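Local coordinates for protein putative efflux transporter (Bacteroides eggerthii, PDB 4L8J) that probably serves as the periplasmic membrane-fusion (adaptor) subunit of an HlyD-type efflux pump, helping to link an inner-membrane transporter to an outer-membrane channel, at residues Gln44-Val50 / Leu61-Pro67; Thr141-Glu145 / Gly155-Leu159; Val50-Val56 / Gly137-Arg142; Gln73-Lys78 / Ala118-Thr123. All blocks are in the same frame, centred on the assembly; numbering follows the deposited sequence. Where two conformers were deposited one is given.

Interaction 1. Residues Gln44-Val50 / Leu61-Pro67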
loop_
_atom_site.group_PDB
_atom_site.type_symbol
_atom_site.label_atom_id
_atom_site.label_comp_id
_atom_site.label_asym_id
_atom_site.label_seq_id
_atom_site.Cartn_x
_atom_site.Cartn_y
_atom_site.Cartn_z
ATOM N N GLN A 44 -71.153 33.057 11.609
ATOM C CA GLN A 44 -71.672 31.890 10.911
ATOM C C GLN A 44 -70.860 31.622 9.622
ATOM O O GLN A 44 -70.840 32.468 8.721
ATOM C CB GLN A 44 -73.172 32.073 10.587
ATOM C CG GLN A 44 -73.732 30.993 9.649
ATOM C CD GLN A 44 -75.235 30.986 9.558
ATOM O OE1 GLN A 44 -75.884 30.048 10.034
ATOM N NE2 GLN A 44 -75.825 31.999 8.901
ATOM N N ILE A 45 -70.255 30.426 9.510
ATOM C CA ILE A 45 -69.531 30.024 8.290
ATOM C C ILE A 45 -70.533 30.022 7.136
ATOM O O ILE A 45 -71.630 29.515 7.303
ATOM C CB ILE A 45 -68.817 28.648 8.468
ATOM C CG1 ILE A 45 -67.646 28.783 9.473
ATOM C CG2 ILE A 45 -68.297 28.095 7.117
ATOM C CD1 ILE A 45 -67.271 27.536 10.154
ATOM N N ILE A 46 -70.210 30.680 6.022
ATOM C CA ILE A 46 -71.083 30.709 4.838
ATOM C C ILE A 46 -70.335 30.112 3.637
ATOM O O ILE A 46 -70.912 29.932 2.564
ATOM C CB ILE A 46 -71.624 32.109 4.525
ATOM C CG1 ILE A 46 -70.473 33.146 4.376
ATOM C CG2 ILE A 46 -72.716 32.510 5.550
ATOM C CD1 ILE A 46 -70.811 34.384 3.484
ATOM N N ASN A 47 -69.028 29.865 3.813
ATOM C CA ASN A 47 -68.203 29.267 2.773
ATOM C C ASN A 47 -67.114 28.419 3.419
ATOM O O ASN A 47 -66.421 28.881 4.317
ATOM C CB ASN A 47 -67.615 30.333 1.837
ATOM C CG ASN A 47 -67.048 29.778 0.548
ATOM O OD1 ASN A 47 -67.155 28.601 0.255
ATOM N ND2 ASN A 47 -66.426 30.609 -0.257
ATOM N N LEU A 48 -67.008 27.165 2.977
ATOM C CA LEU A 48 -66.021 26.185 3.397
ATOM C C LEU A 48 -65.530 25.519 2.089
ATOM O O LEU A 48 -65.966 24.434 1.749
ATOM C CB LEU A 48 -66.687 25.211 4.382
ATOM C CG LEU A 48 -65.786 24.368 5.289
ATOM C CD1 LEU A 48 -64.758 25.217 6.027
ATOM C CD2 LEU A 48 -66.620 23.640 6.302
ATOM N N PRO A 49 -64.718 26.229 1.274
ATOM C CA PRO A 49 -64.428 25.734 -0.080
ATOM C C PRO A 49 -63.366 24.632 -0.189
ATOM O O PRO A 49 -63.129 24.152 -1.297
ATOM C CB PRO A 49 -63.952 27.003 -0.787
ATOM C CG PRO A 49 -63.237 27.773 0.313
ATOM C CD PRO A 49 -64.159 27.590 1.473
ATOM N N VAL A 50 -62.709 24.261 0.931
ATOM C CA VAL A 50 -61.662 23.227 0.950
ATOM C C VAL A 50 -62.200 21.883 1.494
ATOM O O VAL A 50 -63.186 21.852 2.233
ATOM C CB VAL A 50 -60.407 23.698 1.732
ATOM C CG1 VAL A 50 -59.708 24.851 0.996
ATOM C CG2 VAL A 50 -60.756 24.108 3.172
ATOM N N LEU A 61 -58.128 30.823 0.472
ATOM C CA LEU A 61 -59.292 30.836 1.351
ATOM C C LEU A 61 -59.559 29.440 1.941
ATOM O O LEU A 61 -59.564 28.456 1.224
ATOM C CB LEU A 61 -60.546 31.357 0.596
ATOM C CG LEU A 61 -61.843 31.533 1.401
ATOM C CD1 LEU A 61 -61.704 32.612 2.464
ATOM C CD2 LEU A 61 -62.991 31.883 0.493
ATOM N N ILE A 62 -59.737 29.374 3.260
ATOM C CA ILE A 62 -60.079 28.137 3.983
ATOM C C ILE A 62 -61.556 28.157 4.306
ATOM O O ILE A 62 -62.251 27.158 4.124
ATOM C CB ILE A 62 -59.236 28.004 5.295
ATOM C CG1 ILE A 62 -57.718 27.907 5.001
ATOM C CG2 ILE A 62 -59.756 26.808 6.150
ATOM C CD1 ILE A 62 -57.305 26.628 4.284
ATOM N N ALA A 63 -62.030 29.304 4.828
ATOM C CA ALA A 63 -63.418 29.460 5.246
ATOM C C ALA A 63 -63.765 30.923 5.361
ATOM O O ALA A 63 -62.873 31.746 5.524
ATOM C CB ALA A 63 -63.660 28.756 6.585
ATOM N N ALA A 64 -65.056 31.252 5.258
ATOM C CA ALA A 64 -65.515 32.633 5.435
ATOM C C ALA A 64 -66.770 32.651 6.265
ATOM O O ALA A 64 -67.609 31.763 6.119
ATOM C CB ALA A 64 -65.773 33.304 4.088
ATOM N N ILE A 65 -66.898 33.653 7.154
ATOM C CA ILE A 65 -68.121 33.844 7.956
ATOM C C ILE A 65 -68.942 34.940 7.283
ATOM O O ILE A 65 -68.378 35.729 6.511
ATOM C CB ILE A 65 -67.872 34.132 9.472
ATOM C CG1 ILE A 65 -67.072 35.420 9.696
ATOM C CG2 ILE A 65 -67.241 32.935 10.196
ATOM C CD1 ILE A 65 -67.478 36.214 10.935
ATOM N N ASP A 66 -70.278 34.974 7.551
ATOM C CA ASP A 66 -71.208 35.983 7.045
ATOM C C ASP A 66 -70.729 37.360 7.555
ATOM O O ASP A 66 -70.679 37.565 8.771
ATOM C CB ASP A 66 -72.643 35.668 7.517
ATOM C CG ASP A 66 -73.760 36.507 6.923
ATOM O OD1 ASP A 66 -73.458 37.467 6.171
ATOM O OD2 ASP A 66 -74.938 36.180 7.174
ATOM N N PRO A 67 -70.295 38.251 6.629
ATOM C CA PRO A 67 -69.725 39.536 7.048
ATOM C C PRO A 67 -70.751 40.618 7.368
ATOM O O PRO A 67 -70.345 41.726 7.701
ATOM C CB PRO A 67 -68.898 39.944 5.824
ATOM C CG PRO A 67 -69.651 39.386 4.664
ATOM C CD PRO A 67 -70.258 38.100 5.155
#
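Ala64 O accepts two backbone donors from the strand beside it: Ile46 N at 2.8 Å, in the carbonyl plane, and Asn47 N in a weak bond of 3.3 Å. Two residues facing one make a classic beta bulge, which moves the antiparallel register by one between the Ile45-Ile65 and Asn47-Ala64 pairs. Ala64 N returns a bond to Asn47 O, and Asp66 N reaches Gln44 O at 2.8 Å. Ile46 leans over the end of this ladder. Its CG1 stands between the backbone N and the carbonyl carbon (chi1 55°), which leaves CG2 against Asp66 CB at 3.7 Å and CD1 near Pro67 CD. An alanine here is likely to leave Asp66 CB and the Pro67 ring without this apolar neighbour. Further along, Leu48 CD1 meets Ala63 CB at 3.7 Å, where alanine's methyl fits beside the leucine, and Pro49 CD rests on Ile62 O at 3.3 Å. Behind the strands, Ile45 and Ala63 pack on Ile156 of the facing sheet. Asp66 OD1 makes a weak bond to Arg68 N as the chain turns into helix 68-95. All hydrogen bonds across the pair join backbone atoms, so its register depends little on polar side chains.

Interaction 2. Residues Thr141-Glu145 / Gly155-Leu159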
loop_
_atom_site.group_PDB
_atom_site.type_symbol
_atom_site.label_atom_id
_atom_site.label_comp_id
_atom_site.label_asym_id
_atom_site.label_seq_id
_atom_site.Cartn_x
_atom_site.Cartn_y
_atom_site.Cartn_z
ATOM N N THR A 141 -57.703 17.727 8.531
ATOM C CA THR A 141 -59.061 17.524 9.033
ATOM C C THR A 141 -59.914 18.786 8.897
ATOM O O THR A 141 -59.449 19.891 9.165
ATOM C CB THR A 141 -59.035 17.073 10.534
ATOM O OG1 THR A 141 -58.012 16.103 10.754
ATOM C CG2 THR A 141 -60.367 16.510 11.016
ATOM N N ARG A 142 -61.173 18.593 8.527
ATOM C CA ARG A 142 -62.210 19.605 8.471
ATOM C C ARG A 142 -63.048 19.431 9.743
ATOM O O ARG A 142 -63.716 18.400 9.900
ATOM C CB ARG A 142 -63.040 19.422 7.203
ATOM C CG ARG A 142 -63.742 20.672 6.766
ATOM C CD ARG A 142 -64.049 20.554 5.306
ATOM N NE ARG A 142 -65.443 20.203 5.108
ATOM C CZ ARG A 142 -66.174 20.614 4.081
ATOM N NH1 ARG A 142 -65.629 21.356 3.123
ATOM N NH2 ARG A 142 -67.445 20.273 3.992
ATOM N N LEU A 143 -62.966 20.409 10.670
ATOM C CA LEU A 143 -63.586 20.332 12.001
ATOM C C LEU A 143 -64.995 20.903 12.106
ATOM O O LEU A 143 -65.675 20.668 13.114
ATOM C CB LEU A 143 -62.685 21.052 13.018
ATOM C CG LEU A 143 -61.254 20.532 13.120
ATOM C CD1 LEU A 143 -60.394 21.484 13.910
ATOM C CD2 LEU A 143 -61.208 19.126 13.718
ATOM N N VAL A 144 -65.435 21.658 11.097
ATOM C CA VAL A 144 -66.747 22.300 11.106
ATOM C C VAL A 144 -67.466 22.019 9.796
ATOM O O VAL A 144 -66.877 21.459 8.881
ATOM C CB VAL A 144 -66.614 23.839 11.363
ATOM C CG1 VAL A 144 -66.283 24.136 12.822
ATOM C CG2 VAL A 144 -65.566 24.464 10.442
ATOM N N GLU A 145 -68.726 22.443 9.709
ATOM C CA GLU A 145 -69.590 22.324 8.538
ATOM C C GLU A 145 -69.974 23.701 8.042
ATOM O O GLU A 145 -69.944 24.652 8.825
ATOM C CB GLU A 145 -70.871 21.531 8.888
ATOM C CG GLU A 145 -70.651 20.047 9.107
ATOM C CD GLU A 145 -71.048 19.186 7.927
ATOM O OE1 GLU A 145 -72.232 19.242 7.517
ATOM O OE2 GLU A 145 -70.176 18.442 7.419
ATOM N N GLY A 155 -61.541 25.728 16.405
ATOM C CA GLY A 155 -60.894 25.020 15.308
ATOM C C GLY A 155 -61.778 24.881 14.084
ATOM O O GLY A 155 -62.932 24.456 14.199
ATOM N N ILE A 156 -61.261 25.297 12.913
ATOM C CA ILE A 156 -62.018 25.214 11.661
ATOM C C ILE A 156 -61.457 24.026 10.853
ATOM O O ILE A 156 -62.216 23.168 10.411
ATOM C CB ILE A 156 -61.997 26.568 10.903
ATOM C CG1 ILE A 156 -62.556 27.743 11.778
ATOM C CG2 ILE A 156 -62.680 26.478 9.531
ATOM C CD1 ILE A 156 -64.033 27.686 12.258
ATOM N N VAL A 157 -60.132 23.988 10.679
ATOM C CA VAL A 157 -59.397 22.917 10.024
ATOM C C VAL A 157 -58.054 22.711 10.739
ATOM O O VAL A 157 -57.566 23.614 11.426
ATOM C CB VAL A 157 -59.150 23.115 8.487
ATOM C CG1 VAL A 157 -60.442 23.173 7.670
ATOM C CG2 VAL A 157 -58.205 24.287 8.185
ATOM N N ARG A 158 -57.444 21.538 10.505
ATOM C CA ARG A 158 -56.101 21.159 10.942
ATOM C C ARG A 158 -55.285 21.109 9.677
ATOM O O ARG A 158 -55.608 20.337 8.784
ATOM C CB ARG A 158 -56.105 19.817 11.711
ATOM C CG ARG A 158 -56.947 19.891 12.985
ATOM C CD ARG A 158 -57.182 18.554 13.652
ATOM N NE ARG A 158 -57.845 18.743 14.944
ATOM C CZ ARG A 158 -58.039 17.782 15.840
ATOM N NH1 ARG A 158 -57.615 16.547 15.601
ATOM N NH2 ARG A 158 -58.653 18.050 16.986
ATOM N N LEU A 159 -54.330 22.029 9.543
ATOM C CA LEU A 159 -53.467 22.193 8.385
ATOM C C LEU A 159 -52.026 21.731 8.721
ATOM O O LEU A 159 -51.432 22.239 9.682
ATOM C CB LEU A 159 -53.478 23.688 7.972
ATOM C CG LEU A 159 -52.600 24.105 6.771
ATOM C CD1 LEU A 159 -53.186 23.627 5.458
ATOM C CD2 LEU A 159 -52.401 25.606 6.721
#
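Segments 141-145 and 155-159 run antiparallel, with Thr141 and Arg158 as a hydrogen-bonded pair and Arg142 and Val157 as the non-hydrogen-bonded pair next to it. Arg158 N gives Thr141 O a bond of 2.9 Å in the carbonyl plane, and the return bond from Thr141 N to Arg158 O is weak; past the last bridge, Leu143 N still reaches Ile156 O at 2.9 Å. Thr141 and Arg158 lie side by side on one face of the sheet, the methylene CD of Arg158 3.9 Å from Thr141 OG1. The arginine is extended from CG to NE, and Leu143 crosses it at about a right angle, laying CD2 over one face of the guanidinium, 3.6 Å from NE. Leucine suits this place because its two methyls divide the work: CD1 sits 3.8 Å from Gly155 CA, where a side chain on the glycine would collide with it. Val144 turns inward. Its CG2, between the backbone N and the carbonyl carbon (chi1 of CG1 -74°), touches Ile156 CG2 at 3.6 Å, and both residues also pack on Ile45 of the other sheet. Val157, on the face shared with Arg142, rests against Ile62. This packing of Val144, Ile156 and Val157 on the second sheet is the inter-sheet contact of a beta sandwich, here the barrel-sandwich (lipoyl-like) domain of HlyD-family membrane-fusion proteins.

Interaction 3. Residues Val50-Val56 / Gly137-Arg142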
loop_
_atom_site.group_PDB
_atom_site.type_symbol
_atom_site.label_atom_id
_atom_site.label_comp_id
_atom_site.label_asym_id
_atom_site.label_seq_id
_atom_site.Cartn_x
_atom_site.Cartn_y
_atom_site.Cartn_z
ATOM N N VAL A 50 -62.709 24.261 0.931
ATOM C CA VAL A 50 -61.662 23.227 0.950
ATOM C C VAL A 50 -62.200 21.883 1.494
ATOM O O VAL A 50 -63.186 21.852 2.233
ATOM C CB VAL A 50 -60.407 23.698 1.732
ATOM C CG1 VAL A 50 -59.708 24.851 0.996
ATOM C CG2 VAL A 50 -60.756 24.108 3.172
ATOM N N VAL A 51 -61.549 20.781 1.104
ATOM C CA VAL A 51 -61.881 19.412 1.527
ATOM C C VAL A 51 -60.645 18.773 2.162
ATOM O O VAL A 51 -59.518 19.242 1.937
ATOM C CB VAL A 51 -62.426 18.508 0.373
ATOM C CG1 VAL A 51 -63.748 19.030 -0.173
ATOM C CG2 VAL A 51 -61.393 18.306 -0.744
ATOM N N GLU A 52 -60.854 17.681 2.921
ATOM C CA GLU A 52 -59.763 16.907 3.538
ATOM C C GLU A 52 -58.888 16.287 2.468
ATOM O O GLU A 52 -59.403 15.724 1.501
ATOM C CB GLU A 52 -60.319 15.809 4.453
ATOM C CG GLU A 52 -60.809 16.367 5.780
ATOM C CD GLU A 52 -61.306 15.344 6.781
ATOM O OE1 GLU A 52 -60.956 14.148 6.647
ATOM O OE2 GLU A 52 -62.047 15.746 7.707
ATOM N N GLY A 53 -57.584 16.447 2.625
ATOM C CA GLY A 53 -56.588 15.930 1.688
ATOM C C GLY A 53 -56.151 16.939 0.646
ATOM O O GLY A 53 -55.164 16.715 -0.062
ATOM N N GLN A 54 -56.889 18.061 0.535
ATOM C CA GLN A 54 -56.589 19.118 -0.419
ATOM C C GLN A 54 -55.307 19.839 -0.043
ATOM O O GLN A 54 -55.050 20.128 1.134
ATOM C CB GLN A 54 -57.754 20.115 -0.513
ATOM C CG GLN A 54 -57.556 21.261 -1.522
ATOM C CD GLN A 54 -58.832 22.028 -1.733
ATOM O OE1 GLN A 54 -59.911 21.613 -1.291
ATOM N NE2 GLN A 54 -58.741 23.164 -2.418
ATOM N N ARG A 55 -54.511 20.137 -1.065
ATOM C CA ARG A 55 -53.267 20.879 -0.932
ATOM C C ARG A 55 -53.576 22.330 -1.216
ATOM O O ARG A 55 -54.166 22.655 -2.250
ATOM C CB ARG A 55 -52.187 20.307 -1.877
ATOM C CG ARG A 55 -51.815 18.858 -1.542
ATOM C CD ARG A 55 -50.839 18.235 -2.526
ATOM N NE ARG A 55 -50.702 16.794 -2.297
ATOM C CZ ARG A 55 -51.462 15.861 -2.867
ATOM N NH1 ARG A 55 -52.424 16.205 -3.718
ATOM N NH2 ARG A 55 -51.268 14.578 -2.590
ATOM N N VAL A 56 -53.274 23.188 -0.252
ATOM C CA VAL A 56 -53.539 24.615 -0.332
ATOM C C VAL A 56 -52.222 25.392 -0.271
ATOM O O VAL A 56 -51.209 24.882 0.205
ATOM C CB VAL A 56 -54.561 25.118 0.725
ATOM C CG1 VAL A 56 -55.888 24.396 0.598
ATOM C CG2 VAL A 56 -54.020 25.022 2.148
ATOM N N GLY A 137 -49.834 24.074 2.612
ATOM C CA GLY A 137 -50.068 22.864 3.385
ATOM C C GLY A 137 -51.185 21.996 2.876
ATOM O O GLY A 137 -51.688 22.197 1.766
ATOM N N SER A 138 -51.568 21.014 3.684
ATOM C CA SER A 138 -52.628 20.105 3.324
ATOM C C SER A 138 -53.649 20.009 4.452
ATOM O O SER A 138 -53.293 20.007 5.639
ATOM C CB SER A 138 -52.078 18.735 2.934
ATOM O OG SER A 138 -51.671 17.972 4.056
ATOM N N ILE A 139 -54.927 19.962 4.064
ATOM C CA ILE A 139 -56.026 19.885 5.003
ATOM C C ILE A 139 -56.065 18.480 5.557
ATOM O O ILE A 139 -56.482 17.544 4.868
ATOM C CB ILE A 139 -57.387 20.327 4.376
ATOM C CG1 ILE A 139 -57.293 21.675 3.609
ATOM C CG2 ILE A 139 -58.534 20.273 5.398
ATOM C CD1 ILE A 139 -56.801 22.914 4.395
ATOM N N GLU A 140 -55.598 18.333 6.797
ATOM C CA GLU A 140 -55.605 17.044 7.474
ATOM C C GLU A 140 -57.011 16.742 7.945
ATOM O O GLU A 140 -57.480 15.635 7.754
ATOM C CB GLU A 140 -54.598 17.021 8.645
ATOM C CG GLU A 140 -54.193 15.613 9.062
ATOM C CD GLU A 140 -53.352 15.521 10.322
ATOM O OE1 GLU A 140 -53.906 15.729 11.428
ATOM O OE2 GLU A 140 -52.146 15.207 10.204
ATOM N N THR A 141 -57.703 17.727 8.531
ATOM C CA THR A 141 -59.061 17.524 9.033
ATOM C C THR A 141 -59.914 18.786 8.897
ATOM O O THR A 141 -59.449 19.891 9.165
ATOM C CB THR A 141 -59.035 17.073 10.534
ATOM O OG1 THR A 141 -58.012 16.103 10.754
ATOM C CG2 THR A 141 -60.367 16.510 11.016
ATOM N N ARG A 142 -61.173 18.593 8.527
ATOM C CA ARG A 142 -62.210 19.605 8.471
ATOM C C ARG A 142 -63.048 19.431 9.743
ATOM O O ARG A 142 -63.716 18.400 9.900
ATOM C CB ARG A 142 -63.040 19.422 7.203
ATOM C CG ARG A 142 -63.742 20.672 6.766
ATOM C CD ARG A 142 -64.049 20.554 5.306
ATOM N NE ARG A 142 -65.443 20.203 5.108
ATOM C CZ ARG A 142 -66.174 20.614 4.081
ATOM N NH1 ARG A 142 -65.629 21.356 3.123
ATOM N NH2 ARG A 142 -67.445 20.273 3.992
#
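Ile139 and the turn from Val51 to Gln54 meet at the edge of the barrel-sandwich domain, where a type II beta turn leads into edge strand 55-56, antiparallel to strand 137-142. Backbone bonds set the register: Gly53 N to Ile139 O at 2.7 Å, Ile139 N to Gln54 O, and a reciprocal pair between Val56 and Gly137. Gly53, with a positive phi, takes a conformation in which a beta carbon would press on the preceding carbonyl. Gln54 OE1 accepts from Val51 N, a side-chain bond tying the turn's last residue back to its first. Apolar contact centres on Ile139, whose CD1 touches Val56 CG2 at 4.2 Å, the two side chains crossing at about a right angle, while CG1 meets Val50 CB; Ile62 and Leu159 extend this packing. Val51 O packs against Ile139 CB at 3.4 Å. At the Arg142 end the contact is made by polar side chains. Glu52, extended beyond CG, brings OE2 to Arg142 N at 3.1 Å in an almost straight bond (178°), on the anti side though well out of the carboxylate plane. With CG opposite the backbone N (chi1 -157°) and a bend at chi3, Arg142 swings back so that NH1 meets Val50 O at 2.6 Å. A leucine in its place would probably leave Val50 O without this side-chain donor. Val50 O lies only 14° from the guanidinium plane.

Interaction 4. Residues Gln73-Lys78 / Ala118-Thr123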
loop_
_atom_site.group_PDB
_atom_site.type_symbol
_atom_site.label_atom_id
_atom_site.label_comp_id
_atom_site.label_asym_id
_atom_site.label_seq_id
_atom_site.Cartn_x
_atom_site.Cartn_y
_atom_site.Cartn_z
ATOM N N GLN A 73 -70.988 47.495 11.440
ATOM C CA GLN A 73 -70.126 48.154 12.415
ATOM C C GLN A 73 -68.996 48.913 11.711
ATOM O O GLN A 73 -68.728 50.047 12.073
ATOM C CB GLN A 73 -69.552 47.149 13.425
ATOM C CG GLN A 73 -68.930 47.808 14.662
ATOM C CD GLN A 73 -69.956 48.602 15.440
ATOM O OE1 GLN A 73 -70.950 48.066 15.944
ATOM N NE2 GLN A 73 -69.764 49.911 15.498
ATOM N N TYR A 74 -68.392 48.308 10.676
ATOM C CA TYR A 74 -67.317 48.896 9.876
ATOM C C TYR A 74 -67.760 50.259 9.279
ATOM O O TYR A 74 -67.069 51.256 9.504
ATOM C CB TYR A 74 -66.846 47.911 8.773
ATOM C CG TYR A 74 -65.792 48.479 7.845
ATOM C CD1 TYR A 74 -66.149 49.197 6.705
ATOM C CD2 TYR A 74 -64.437 48.299 8.103
ATOM C CE1 TYR A 74 -65.185 49.763 5.873
ATOM C CE2 TYR A 74 -63.463 48.828 7.257
ATOM C CZ TYR A 74 -63.842 49.569 6.148
ATOM O OH TYR A 74 -62.878 50.088 5.317
ATOM N N ALA A 75 -68.901 50.286 8.531
ATOM C CA ALA A 75 -69.447 51.483 7.891
ATOM C C ALA A 75 -69.809 52.585 8.908
ATOM O O ALA A 75 -69.697 53.769 8.576
ATOM C CB ALA A 75 -70.680 51.129 7.054
ATOM N N ALA A 76 -70.259 52.198 10.119
ATOM C CA ALA A 76 -70.587 53.137 11.196
ATOM C C ALA A 76 -69.299 53.687 11.822
ATOM O O ALA A 76 -69.203 54.881 12.089
ATOM C CB ALA A 76 -71.442 52.445 12.253
ATOM N N ASP A 77 -68.296 52.822 12.033
ATOM C CA ASP A 77 -67.013 53.234 12.602
ATOM C C ASP A 77 -66.244 54.087 11.582
ATOM O O ASP A 77 -65.583 55.047 11.976
ATOM C CB ASP A 77 -66.197 52.006 13.066
ATOM C CG ASP A 77 -66.759 51.305 14.298
ATOM O OD1 ASP A 77 -67.648 51.873 14.950
ATOM O OD2 ASP A 77 -66.239 50.231 14.657
ATOM N N LYS A 78 -66.388 53.777 10.280
ATOM C CA LYS A 78 -65.774 54.526 9.175
ATOM C C LYS A 78 -66.293 55.961 9.164
ATOM O O LYS A 78 -65.485 56.893 9.165
ATOM C CB LYS A 78 -66.034 53.850 7.811
ATOM C CG LYS A 78 -65.320 54.523 6.633
ATOM C CD LYS A 78 -65.501 53.731 5.338
ATOM C CE LYS A 78 -64.734 54.320 4.178
ATOM N NZ LYS A 78 -65.395 55.528 3.616
ATOM N N ALA A 118 -61.584 52.460 17.272
ATOM C CA ALA A 118 -62.818 51.742 16.925
ATOM C C ALA A 118 -62.800 51.317 15.451
ATOM O O ALA A 118 -63.130 50.165 15.149
ATOM C CB ALA A 118 -64.041 52.603 17.217
ATOM N N TYR A 119 -62.364 52.229 14.543
ATOM C CA TYR A 119 -62.274 51.950 13.099
ATOM C C TYR A 119 -61.147 50.918 12.794
ATOM O O TYR A 119 -61.320 50.082 11.906
ATOM C CB TYR A 119 -62.073 53.254 12.317
ATOM C CG TYR A 119 -62.130 53.150 10.802
ATOM C CD1 TYR A 119 -62.970 52.232 10.171
ATOM C CD2 TYR A 119 -61.408 54.025 9.999
ATOM C CE1 TYR A 119 -63.039 52.152 8.778
ATOM C CE2 TYR A 119 -61.498 53.980 8.611
ATOM C CZ TYR A 119 -62.304 53.035 8.002
ATOM O OH TYR A 119 -62.369 53.010 6.630
ATOM N N GLU A 120 -60.032 50.948 13.533
ATOM C CA GLU A 120 -58.944 49.983 13.337
ATOM C C GLU A 120 -59.415 48.566 13.679
ATOM O O GLU A 120 -59.106 47.627 12.952
ATOM C CB GLU A 120 -57.720 50.353 14.176
ATOM C CG GLU A 120 -56.969 51.561 13.642
ATOM C CD GLU A 120 -55.857 52.110 14.518
ATOM O OE1 GLU A 120 -55.884 51.887 15.752
ATOM O OE2 GLU A 120 -54.972 52.798 13.963
ATOM N N LEU A 121 -60.168 48.424 14.779
ATOM C CA LEU A 121 -60.725 47.154 15.242
ATOM C C LEU A 121 -61.736 46.615 14.216
ATOM O O LEU A 121 -61.654 45.433 13.883
ATOM C CB LEU A 121 -61.385 47.334 16.635
ATOM C CG LEU A 121 -62.161 46.130 17.199
ATOM C CD1 LEU A 121 -61.227 44.971 17.547
ATOM C CD2 LEU A 121 -62.961 46.539 18.419
ATOM N N SER A 122 -62.664 47.481 13.702
ATOM C CA SER A 122 -63.652 47.039 12.718
ATOM C C SER A 122 -62.975 46.697 11.368
ATOM O O SER A 122 -63.465 45.812 10.668
ATOM C CB SER A 122 -64.780 48.062 12.552
ATOM O OG SER A 122 -64.448 49.201 11.777
ATOM N N THR A 123 -61.850 47.366 11.021
ATOM C CA THR A 123 -61.066 47.097 9.795
ATOM C C THR A 123 -60.466 45.682 9.895
ATOM O O THR A 123 -60.512 44.931 8.922
ATOM C CB THR A 123 -59.975 48.183 9.588
ATOM O OG1 THR A 123 -60.610 49.415 9.262
ATOM C CG2 THR A 123 -58.986 47.843 8.485
HETATM O O HOH W 1 -60.335 50.506 6.473
#
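An antiparallel helical hairpin rises from the barrel-sandwich domain, and near its base Tyr74 and Asp77 of helix 68-95 meet Tyr119 and Ser122 of helix 102-127, the segment axes 8.7 Å apart at 153°. The two tyrosine rings are oblique, planes at 56°, with Tyr119 CE1 over one face of Tyr74, 3.7 Å from CE2. A water bonded to Tyr74 OH at 2.8 Å donates to Thr123 OG1, bridging the helices at the rim. Lys78 runs alongside Tyr119 in the same direction: its CA sits over the ring face, 3.8 Å from the centroid in a CH-pi contact, while its aliphatic chain passes the phenol and NZ goes on to a salt bridge with Glu82. Such a two-helix coiled-coil hairpin is common in HlyD-type adaptors, where in relatives it is thought to point toward the outer-membrane channel. Between the helices, small Ser122 lets them approach, its CB 3.4 Å from Asp77 OD2. Asp77 has CG opposite its carbonyl carbon (chi1 -70°), directing the carboxylate across the groove, and Gln73 NE2 holds OD1 at 2.9 Å from above the carboxylate plane. On the partner helix, Tyr119 O accepts from Thr123 OG1 and Thr123 N.

Overall arrangement
Interactions 1, 2 and 3 form one continuous body, their centres 9 to 15 Å apart. Interactions 2 and 3 share strand 137-142 and lie in the same four-stranded sheet, whereas interaction 1 belongs to the facing sheet, so the three together join both layers of the sandwich. Interactions 1 and 3 also meet at Val50 and alternate along the chain. Interaction 4 stands apart, its centre about 21 Å from that of interaction 1, on the helical hairpin that leaves strand 61-65 and returns into strand 130-132, ahead of strand 137-142. The hairpin is thus an insertion between the sequence halves of the sandwich, its two ends joined to neighbouring strands of one sheet.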